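Phosphomethylpyrimidine kinase (Pyrococcus furiosus, PDB 2PB9) probably phosphorylates hydroxymethylpyrimidine and its phosphate and, through the C-terminal ThiN domain crystallised here, condenses the resulting pyrophosphate with thiazole phosphate to give thiamine phosphate. Local coordinates at residues A[96-101]-A[167-172]; A[115-120]-A[153-158]; A[32-37]-A[73-78]. One frame throughout, in Å; residues are numbered along the deposited sequence.

Contact 1: A[96-101]-A[167-172]; sequences INIRYS and PMILVF
Strands 96-98 and 168-172 run antiparallel as inner neighbours of the mixed sheet of the ThiN domain, their short axes 4.9 Å from each other at closest approach and their directions 150° apart. Two hydrogen-bonded pairs, I96 with V171 and I98 with I169, flank the non-hydrogen-bonded pair of N97 and L170. The straightest bond goes from I98 N to I169 O, 2.9 Å long with an N-H...O angle of 168°; the bond from I96 N to V171 O is weak. I96, I98, I169 and V171 share one face of the sheet, where V179 and I183 of helix 176-185 and I104 and I108 of helix 102-114 pack on members of the group. I169 divides its branches: CG2 turns to I98 CG1 at 3.8 Å, while I169 CG1 reaches the edge of the Y100 ring, near its plane, 3.6 Å from Y100 CD1. Y100 lies past the strand, its CG anti to the backbone N (chi1 171°), which sets the ring between two neighbours. On the CD2 side it crosses P167 at about a right angle, P167 CG lying 3.8 Å from Y100 CD2. An alanine in place of Y100 would take away the ring that I169 and P167 both touch, and would probably loosen this end of the strand pair as well as the packing on I105 of helix 102-114. On the other face, N97 CB sits 3.5 Å from L170 CD2. The N97 amide is gripped at both ends, OD1 by N34 N and ND2 by G32 O, so its rotation is fixed close to a bound phosphate ion. M168, a selenomethionine, bends at chi2 and chi3 and reaches across to the neighbouring strand, where its SE atom lies near I98 O and 3.7 Å from N97 ND2.

Contact 2: A[115-120]-A[153-158]; sequences RGFKVS and RPDIIY
The Y158 ring receives V119 CG2 at its edge, in the ring plane, with CE2 the nearest ring atom at 3.9 Å, and the R153 guanidinium likewise has D155 OD1 at its edge and in its plane. The third flat side chain, F117, crosses D155 at about a right angle, ring and carboxylate planes 68° apart. These groups border a parallel strand pair, 118-120 beside 156-158, joined by a beta-alpha-beta crossover through helices 129-133 and 138-149; strand 118-121 is the outermost of this chain's sheet on that side. S120 N donates to I156 O at 2.8 Å, nearly along the C=O axis, and Y158 N returns a weak bond to S120 O. Where the chain turns its corner at D155, K118 O takes two successive N-H groups: D155 N at 2.9 Å, standing 36° above the carbonyl plane, and I156 N more weakly. The D155 carboxylate is held from its own segment. R153 NH2 reaches D155 OD1 at 2.6 Å in a salt bridge, coming from above the carboxylate plane, and NH1 adds a weak bond while also bonding Y85 OH. V119 and I156 share the face that meets helix 102-114, their CB atoms 4.0 Å apart. S120 and I157 look the other way, toward helix 138-149, where S120 OG bonds A146 O and S120 CB rests 3.7 Å from P154 CB. F117 packs on I111 and A112 and meets the end of I156, its CE1 3.4 Å from I156 CD1.

Contact 3: A[32-37]-A[73-78]; sequences GTNFVY and GASDHL. With PO4 (phosphate ion), chain C.
A phosphate-holding pocket at the amino end of helix 77-86 brings this turn up against the start of strand 35-38. The ion, probably from the crystallisation liquor, is held mainly by backbone N-H groups. H77 N points at PO4 O3 over 3.2 Å and L78 N at PO4 O4 over 3.1 Å, both bonds nearly straight at 177°, while D76 N shares weak bonds between the same two oxygens. S75 OG, anti to its backbone N (chi1 151°), donates to PO4 O4 at 2.8 Å, so O4 takes bonds from S75 OG and L78 N, with a weak one from D76 N; R56 NE supplies a further bond to the ion. The positive end of the helix dipole would probably add to the attraction. N34 closes the strand side, its CB 3.7 Å from PO4 O2. Next to the ion the two segments meet through carbon: V36 CG1 lies 3.4 Å from S75 CB, and V36 CG2 faces L78 CD2 at 4.0 Å. H77 also packs against E30 of the second subunit, which places the pocket near that interface. Anion binding by free N-H groups at a helix N-terminus is typical of phosphate sites, and is consistent with a place for a phosphorylated substrate.

How the contacts relate
All three contacts reach the same sheet. Contact 1 lies deepest, its centre about 6 Å from the centre of the chain, and touches both others: its strand 168-173 pairs with strand 154-159 of contact 2, while its strand 94-98 neighbours strand 35-38 of contact 3. Contact 2, nested in the loop that contact 1 closes, is only partly buried and stands at the sheet's outer side. Contact 3 is buried and lies across the chain centre from it, their centres about 20 Å apart. Contacts 1 and 2 are strand pairing, antiparallel and parallel respectively; contact 3 joins a strand to a helix end by apolar packing beside an anion held at the helix end.

Contact 1: A[96-101]-A[167-172]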
loop_
_atom_site.group_PDB
_atom_site.type_symbol
_atom_site.label_atom_id
_atom_site.label_comp_id
_atom_site.label_asym_id
_atom_site.label_seq_id
_atom_site.Cartn_x
_atom_site.Cartn_y
_atom_site.Cartn_z
ATOM N N ILE A 96 1.371 -18.629 18.695
ATOM C CA ILE A 96 1.382 -17.314 19.322
ATOM C C ILE A 96 1.821 -16.268 18.304
ATOM O O ILE A 96 2.697 -16.522 17.471
ATOM C CB ILE A 96 2.335 -17.270 20.543
ATOM C CG1 ILE A 96 2.194 -15.933 21.259
ATOM C CG2 ILE A 96 3.782 -17.444 20.104
ATOM C CD1 ILE A 96 2.973 -15.866 22.548
ATOM N N ASN A 97 1.201 -15.099 18.337
ATOM C CA ASN A 97 1.607 -14.076 17.395
ATOM C C ASN A 97 2.353 -12.965 18.120
ATOM O O ASN A 97 1.902 -12.452 19.152
ATOM C CB ASN A 97 0.406 -13.504 16.615
ATOM C CG ASN A 97 -0.585 -12.753 17.497
ATOM O OD1 ASN A 97 -1.446 -13.356 18.139
ATOM N ND2 ASN A 97 -0.467 -11.428 17.527
ATOM N N ILE A 98 3.518 -12.622 17.586
ATOM C CA ILE A 98 4.317 -11.569 18.170
ATOM C C ILE A 98 4.626 -10.508 17.137
ATOM O O ILE A 98 4.478 -10.726 15.935
ATOM C CB ILE A 98 5.626 -12.116 18.740
ATOM C CG1 ILE A 98 6.392 -12.876 17.660
ATOM C CG2 ILE A 98 5.328 -13.034 19.912
ATOM C CD1 ILE A 98 7.761 -13.378 18.125
ATOM N N ARG A 99 5.050 -9.354 17.636
ATOM C CA ARG A 99 5.402 -8.201 16.822
ATOM C C ARG A 99 6.461 -8.508 15.758
ATOM O O ARG A 99 7.337 -9.351 15.966
ATOM C CB ARG A 99 5.915 -7.087 17.742
ATOM C CG ARG A 99 5.938 -5.716 17.119
ATOM C CD ARG A 99 6.201 -4.682 18.174
ATOM N NE ARG A 99 7.547 -4.811 18.725
ATOM C CZ ARG A 99 8.649 -4.355 18.133
ATOM N NH1 ARG A 99 8.573 -3.728 16.963
ATOM N NH2 ARG A 99 9.829 -4.533 18.709
ATOM N N TYR A 100 6.370 -7.821 14.620
ATOM C CA TYR A 100 7.344 -7.988 13.546
ATOM C C TYR A 100 8.209 -6.729 13.442
ATOM O O TYR A 100 7.748 -5.618 13.699
ATOM C CB TYR A 100 6.655 -8.217 12.188
ATOM C CG TYR A 100 7.618 -8.190 11.001
ATOM C CD1 TYR A 100 8.235 -9.360 10.541
ATOM C CD2 TYR A 100 7.984 -6.978 10.399
ATOM C CE1 TYR A 100 9.199 -9.325 9.522
ATOM C CE2 TYR A 100 8.945 -6.928 9.387
ATOM C CZ TYR A 100 9.553 -8.104 8.956
ATOM O OH TYR A 100 10.547 -8.051 7.987
ATOM N N SER A 101 9.468 -6.922 13.066
ATOM C CA SER A 101 10.416 -5.824 12.866
ATOM C C SER A 101 11.711 -6.445 12.352
ATOM O O SER A 101 11.958 -7.635 12.573
ATOM C CB SER A 101 10.667 -5.044 14.166
ATOM O OG SER A 101 11.582 -5.707 15.014
ATOM N N PRO A 167 2.182 -6.109 10.037
ATOM C CA PRO A 167 2.909 -7.365 9.849
ATOM C C PRO A 167 2.892 -8.212 11.125
ATOM O O PRO A 167 2.773 -7.691 12.222
ATOM C CB PRO A 167 4.310 -6.885 9.480
ATOM C CG PRO A 167 4.459 -5.659 10.325
ATOM C CD PRO A 167 3.116 -4.972 10.142
HETATM N N MSE A 168 3.018 -9.520 10.967
HETATM C CA MSE A 168 3.013 -10.435 12.097
HETATM C C MSE A 168 4.005 -11.562 11.934
HETATM O O MSE A 168 4.405 -11.916 10.823
HETATM C CB MSE A 168 1.639 -11.087 12.282
HETATM C CG MSE A 168 0.654 -10.315 13.112
HETATM SE SE MSE A 168 1.371 -9.777 14.821
HETATM C CE MSE A 168 0.783 -7.931 14.734
ATOM N N ILE A 169 4.379 -12.132 13.067
ATOM C CA ILE A 169 5.269 -13.264 13.105
ATOM C C ILE A 169 4.490 -14.286 13.925
ATOM O O ILE A 169 4.094 -14.020 15.064
ATOM C CB ILE A 169 6.622 -12.912 13.797
ATOM C CG1 ILE A 169 7.478 -12.051 12.852
ATOM C CG2 ILE A 169 7.364 -14.190 14.220
ATOM C CD1 ILE A 169 8.809 -11.602 13.442
ATOM N N LEU A 170 4.224 -15.434 13.315
ATOM C CA LEU A 170 3.518 -16.515 13.984
ATOM C C LEU A 170 4.527 -17.636 14.250
ATOM O O LEU A 170 5.360 -17.964 13.401
ATOM C CB LEU A 170 2.380 -17.036 13.100
ATOM C CG LEU A 170 1.491 -15.957 12.473
ATOM C CD1 LEU A 170 0.453 -16.611 11.586
ATOM C CD2 LEU A 170 0.818 -15.138 13.546
ATOM N N VAL A 171 4.469 -18.191 15.453
ATOM C CA VAL A 171 5.346 -19.283 15.828
ATOM C C VAL A 171 4.470 -20.383 16.385
ATOM O O VAL A 171 3.643 -20.139 17.264
ATOM C CB VAL A 171 6.395 -18.843 16.872
ATOM C CG1 VAL A 171 5.823 -17.777 17.769
ATOM C CG2 VAL A 171 6.848 -20.043 17.691
ATOM N N PHE A 172 4.681 -21.608 15.870
ATOM C CA PHE A 172 3.856 -22.754 16.228
ATOM C C PHE A 172 4.652 -23.754 17.050
ATOM O O PHE A 172 5.856 -23.874 16.984
ATOM C CB PHE A 172 3.296 -23.424 14.974
ATOM C CG PHE A 172 2.623 -22.471 14.034
ATOM C CD1 PHE A 172 3.367 -21.553 13.312
ATOM C CD2 PHE A 172 1.251 -22.496 13.876
ATOM C CE1 PHE A 172 2.748 -20.672 12.445
ATOM C CE2 PHE A 172 0.626 -21.617 13.011
ATOM C CZ PHE A 172 1.375 -20.705 12.293
#

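Contact 2: A[115-120]-A[153-158]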
loop_
_atom_site.group_PDB
_atom_site.type_symbol
_atom_site.label_atom_id
_atom_site.label_comp_id
_atom_site.label_asym_id
_atom_site.label_seq_id
_atom_site.Cartn_x
_atom_site.Cartn_y
_atom_site.Cartn_z
ATOM N N ARG A 115 19.514 -23.325 16.170
ATOM C CA ARG A 115 18.695 -24.424 16.682
ATOM C C ARG A 115 18.079 -25.249 15.553
ATOM O O ARG A 115 17.308 -26.173 15.798
ATOM C CB ARG A 115 17.588 -23.881 17.583
ATOM C CG ARG A 115 18.078 -23.108 18.800
ATOM C CD ARG A 115 18.575 -24.024 19.916
ATOM N NE ARG A 115 18.465 -23.380 21.239
ATOM C CZ ARG A 115 18.976 -22.177 21.540
ATOM N NH1 ARG A 115 19.637 -21.480 20.609
ATOM N NH2 ARG A 115 18.826 -21.664 22.765
ATOM N N GLY A 116 18.413 -24.889 14.318
ATOM C CA GLY A 116 17.933 -25.614 13.154
ATOM C C GLY A 116 16.452 -25.890 12.973
ATOM O O GLY A 116 15.981 -26.982 13.290
ATOM N N PHE A 117 15.714 -24.903 12.470
ATOM C CA PHE A 117 14.292 -25.072 12.194
ATOM C C PHE A 117 13.791 -24.061 11.165
ATOM O O PHE A 117 14.261 -22.927 11.100
ATOM C CB PHE A 117 13.446 -25.038 13.481
ATOM C CG PHE A 117 13.680 -23.843 14.354
ATOM C CD1 PHE A 117 13.271 -22.577 13.957
ATOM C CD2 PHE A 117 14.280 -23.997 15.604
ATOM C CE1 PHE A 117 13.455 -21.478 14.795
ATOM C CE2 PHE A 117 14.470 -22.908 16.449
ATOM C CZ PHE A 117 14.057 -21.645 16.045
ATOM N N LYS A 118 12.832 -24.502 10.358
ATOM C CA LYS A 118 12.279 -23.707 9.271
ATOM C C LYS A 118 11.365 -22.521 9.564
ATOM O O LYS A 118 10.611 -22.496 10.529
ATOM C CB LYS A 118 11.573 -24.635 8.278
ATOM C CG LYS A 118 12.505 -25.455 7.385
ATOM C CD LYS A 118 13.384 -26.427 8.170
ATOM C CE LYS A 118 14.819 -25.934 8.232
ATOM N NZ LYS A 118 15.369 -25.757 6.858
ATOM N N VAL A 119 11.447 -21.543 8.677
ATOM C CA VAL A 119 10.662 -20.325 8.745
ATOM C C VAL A 119 10.187 -20.018 7.330
ATOM O O VAL A 119 10.983 -19.941 6.412
ATOM C CB VAL A 119 11.518 -19.138 9.283
ATOM C CG1 VAL A 119 12.990 -19.425 9.070
ATOM C CG2 VAL A 119 11.146 -17.840 8.572
ATOM N N SER A 120 8.882 -19.881 7.146
ATOM C CA SER A 120 8.353 -19.564 5.832
ATOM C C SER A 120 7.551 -18.280 5.973
ATOM O O SER A 120 7.537 -17.662 7.041
ATOM C CB SER A 120 7.475 -20.699 5.320
ATOM O OG SER A 120 7.242 -20.567 3.926
ATOM N N ARG A 153 8.505 -28.400 7.549
ATOM C CA ARG A 153 7.451 -27.768 8.328
ATOM C C ARG A 153 7.970 -26.463 8.927
ATOM O O ARG A 153 8.966 -26.440 9.652
ATOM C CB ARG A 153 6.982 -28.684 9.461
ATOM C CG ARG A 153 5.891 -28.069 10.327
ATOM C CD ARG A 153 5.566 -28.933 11.538
ATOM N NE ARG A 153 6.725 -29.105 12.400
ATOM C CZ ARG A 153 7.349 -28.099 13.003
ATOM N NH1 ARG A 153 6.919 -26.854 12.838
ATOM N NH2 ARG A 153 8.412 -28.336 13.761
ATOM N N PRO A 154 7.303 -25.351 8.615
ATOM C CA PRO A 154 7.770 -24.085 9.172
ATOM C C PRO A 154 7.238 -23.809 10.577
ATOM O O PRO A 154 6.036 -23.676 10.785
ATOM C CB PRO A 154 7.290 -23.065 8.144
ATOM C CG PRO A 154 6.029 -23.668 7.642
ATOM C CD PRO A 154 6.379 -25.128 7.488
ATOM N N ASP A 155 8.150 -23.738 11.537
ATOM C CA ASP A 155 7.790 -23.451 12.920
ATOM C C ASP A 155 7.396 -21.986 13.013
ATOM O O ASP A 155 6.609 -21.596 13.875
ATOM C CB ASP A 155 8.987 -23.701 13.837
ATOM C CG ASP A 155 9.430 -25.141 13.822
ATOM O OD1 ASP A 155 8.872 -25.925 14.619
ATOM O OD2 ASP A 155 10.319 -25.486 13.002
ATOM N N ILE A 156 7.973 -21.186 12.119
ATOM C CA ILE A 156 7.714 -19.752 12.067
ATOM C C ILE A 156 7.175 -19.327 10.715
ATOM O O ILE A 156 7.740 -19.641 9.668
ATOM C CB ILE A 156 8.984 -18.915 12.308
ATOM C CG1 ILE A 156 9.700 -19.389 13.566
ATOM C CG2 ILE A 156 8.623 -17.443 12.413
ATOM C CD1 ILE A 156 10.484 -20.658 13.338
ATOM N N ILE A 157 6.071 -18.602 10.756
ATOM C CA ILE A 157 5.454 -18.084 9.552
ATOM C C ILE A 157 5.190 -16.616 9.857
ATOM O O ILE A 157 4.685 -16.274 10.927
ATOM C CB ILE A 157 4.129 -18.819 9.232
ATOM C CG1 ILE A 157 4.415 -20.299 8.941
ATOM C CG2 ILE A 157 3.439 -18.158 8.031
ATOM C CD1 ILE A 157 3.189 -21.137 8.658
ATOM N N TYR A 158 5.571 -15.739 8.943
ATOM C CA TYR A 158 5.348 -14.322 9.171
ATOM C C TYR A 158 4.891 -13.716 7.869
ATOM O O TYR A 158 4.827 -14.400 6.852
ATOM C CB TYR A 158 6.636 -13.646 9.644
ATOM C CG TYR A 158 7.687 -13.535 8.569
ATOM C CD1 TYR A 158 7.763 -12.400 7.756
ATOM C CD2 TYR A 158 8.578 -14.586 8.322
ATOM C CE1 TYR A 158 8.697 -12.309 6.727
ATOM C CE2 TYR A 158 9.517 -14.507 7.291
ATOM C CZ TYR A 158 9.569 -13.364 6.499
ATOM O OH TYR A 158 10.485 -13.273 5.473
#

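Contact 3: A[32-37]-A[73-78]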
loop_
_atom_site.group_PDB
_atom_site.type_symbol
_atom_site.label_atom_id
_atom_site.label_comp_id
_atom_site.label_asym_id
_atom_site.label_seq_id
_atom_site.Cartn_x
_atom_site.Cartn_y
_atom_site.Cartn_z
ATOM N N GLY A 32 -2.116 -6.568 20.060
ATOM C CA GLY A 32 -2.050 -7.484 21.184
ATOM C C GLY A 32 -1.592 -8.881 20.804
ATOM O O GLY A 32 -1.664 -9.290 19.644
ATOM N N THR A 33 -1.105 -9.621 21.788
ATOM C CA THR A 33 -0.664 -10.973 21.530
ATOM C C THR A 33 -1.658 -11.981 22.105
ATOM O O THR A 33 -2.143 -11.835 23.235
ATOM C CB THR A 33 0.748 -11.234 22.127
ATOM O OG1 THR A 33 1.728 -10.572 21.320
ATOM C CG2 THR A 33 1.059 -12.743 22.173
ATOM N N ASN A 34 -1.980 -12.984 21.298
ATOM C CA ASN A 34 -2.863 -14.037 21.731
ATOM C C ASN A 34 -2.061 -15.337 21.641
ATOM O O ASN A 34 -1.262 -15.533 20.724
ATOM C CB ASN A 34 -4.117 -14.092 20.858
ATOM C CG ASN A 34 -5.342 -14.551 21.637
ATOM O OD1 ASN A 34 -6.470 -14.266 21.252
ATOM N ND2 ASN A 34 -5.121 -15.263 22.738
ATOM N N PHE A 35 -2.268 -16.206 22.618
ATOM C CA PHE A 35 -1.568 -17.475 22.707
ATOM C C PHE A 35 -2.679 -18.526 22.717
ATOM O O PHE A 35 -3.569 -18.492 23.576
ATOM C CB PHE A 35 -0.763 -17.470 24.013
ATOM C CG PHE A 35 0.290 -18.534 24.104
ATOM C CD1 PHE A 35 1.171 -18.549 25.188
ATOM C CD2 PHE A 35 0.390 -19.540 23.147
ATOM C CE1 PHE A 35 2.135 -19.554 25.325
ATOM C CE2 PHE A 35 1.350 -20.553 23.269
ATOM C CZ PHE A 35 2.223 -20.557 24.364
ATOM N N VAL A 36 -2.649 -19.446 21.757
ATOM C CA VAL A 36 -3.702 -20.453 21.690
ATOM C C VAL A 36 -3.264 -21.900 21.768
ATOM O O VAL A 36 -2.100 -22.239 21.542
ATOM C CB VAL A 36 -4.569 -20.313 20.406
ATOM C CG1 VAL A 36 -5.158 -18.933 20.333
ATOM C CG2 VAL A 36 -3.740 -20.631 19.159
ATOM N N TYR A 37 -4.233 -22.743 22.097
ATOM C CA TYR A 37 -4.032 -24.175 22.201
ATOM C C TYR A 37 -5.359 -24.812 21.807
ATOM O O TYR A 37 -6.366 -24.687 22.505
ATOM C CB TYR A 37 -3.641 -24.551 23.621
ATOM C CG TYR A 37 -3.122 -25.962 23.764
ATOM C CD1 TYR A 37 -2.784 -26.726 22.643
ATOM C CD2 TYR A 37 -2.948 -26.531 25.030
ATOM C CE1 TYR A 37 -2.289 -28.017 22.776
ATOM C CE2 TYR A 37 -2.452 -27.817 25.176
ATOM C CZ TYR A 37 -2.127 -28.551 24.049
ATOM O OH TYR A 37 -1.631 -29.816 24.210
ATOM N N GLY A 73 -12.793 -20.277 22.259
ATOM C CA GLY A 73 -13.458 -19.310 21.410
ATOM C C GLY A 73 -12.975 -17.902 21.720
ATOM O O GLY A 73 -13.541 -16.918 21.231
ATOM N N ALA A 74 -11.927 -17.790 22.535
ATOM C CA ALA A 74 -11.408 -16.473 22.895
ATOM C C ALA A 74 -10.686 -15.843 21.712
ATOM O O ALA A 74 -10.868 -14.664 21.421
ATOM C CB ALA A 74 -10.474 -16.577 24.106
ATOM N N SER A 75 -9.880 -16.641 21.023
ATOM C CA SER A 75 -9.130 -16.177 19.865
ATOM C C SER A 75 -9.877 -16.442 18.552
ATOM O O SER A 75 -10.518 -17.478 18.385
ATOM C CB SER A 75 -7.772 -16.869 19.838
ATOM O OG SER A 75 -7.301 -17.004 18.516
ATOM N N ASP A 76 -9.804 -15.499 17.620
ATOM C CA ASP A 76 -10.464 -15.687 16.339
ATOM C C ASP A 76 -9.474 -15.818 15.186
ATOM O O ASP A 76 -9.552 -16.752 14.398
ATOM C CB ASP A 76 -11.423 -14.535 16.038
ATOM C CG ASP A 76 -11.849 -14.503 14.570
ATOM O OD1 ASP A 76 -12.213 -15.578 14.032
ATOM O OD2 ASP A 76 -11.820 -13.409 13.954
ATOM N N HIS A 77 -8.543 -14.879 15.098
ATOM C CA HIS A 77 -7.565 -14.870 14.018
ATOM C C HIS A 77 -6.438 -15.892 14.141
ATOM O O HIS A 77 -6.074 -16.544 13.160
ATOM C CB HIS A 77 -7.000 -13.460 13.881
ATOM C CG HIS A 77 -8.012 -12.460 13.420
ATOM N ND1 HIS A 77 -7.827 -11.099 13.538
ATOM C CD2 HIS A 77 -9.202 -12.624 12.792
ATOM C CE1 HIS A 77 -8.855 -10.467 12.998
ATOM N NE2 HIS A 77 -9.704 -11.369 12.537
ATOM N N LEU A 78 -5.891 -16.043 15.338
ATOM C CA LEU A 78 -4.818 -16.995 15.531
ATOM C C LEU A 78 -5.381 -18.415 15.506
ATOM O O LEU A 78 -4.703 -19.351 15.076
ATOM C CB LEU A 78 -4.105 -16.728 16.859
ATOM C CG LEU A 78 -2.698 -17.324 16.951
ATOM C CD1 LEU A 78 -1.814 -16.675 15.902
ATOM C CD2 LEU A 78 -2.111 -17.112 18.336
HETATM P P PO4 C . -7.082 -12.948 18.001
HETATM O O1 PO4 C . -5.954 -12.123 17.495
HETATM O O2 PO4 C . -7.250 -12.708 19.464
HETATM O O3 PO4 C . -8.338 -12.530 17.284
HETATM O O4 PO4 C . -6.798 -14.386 17.746
#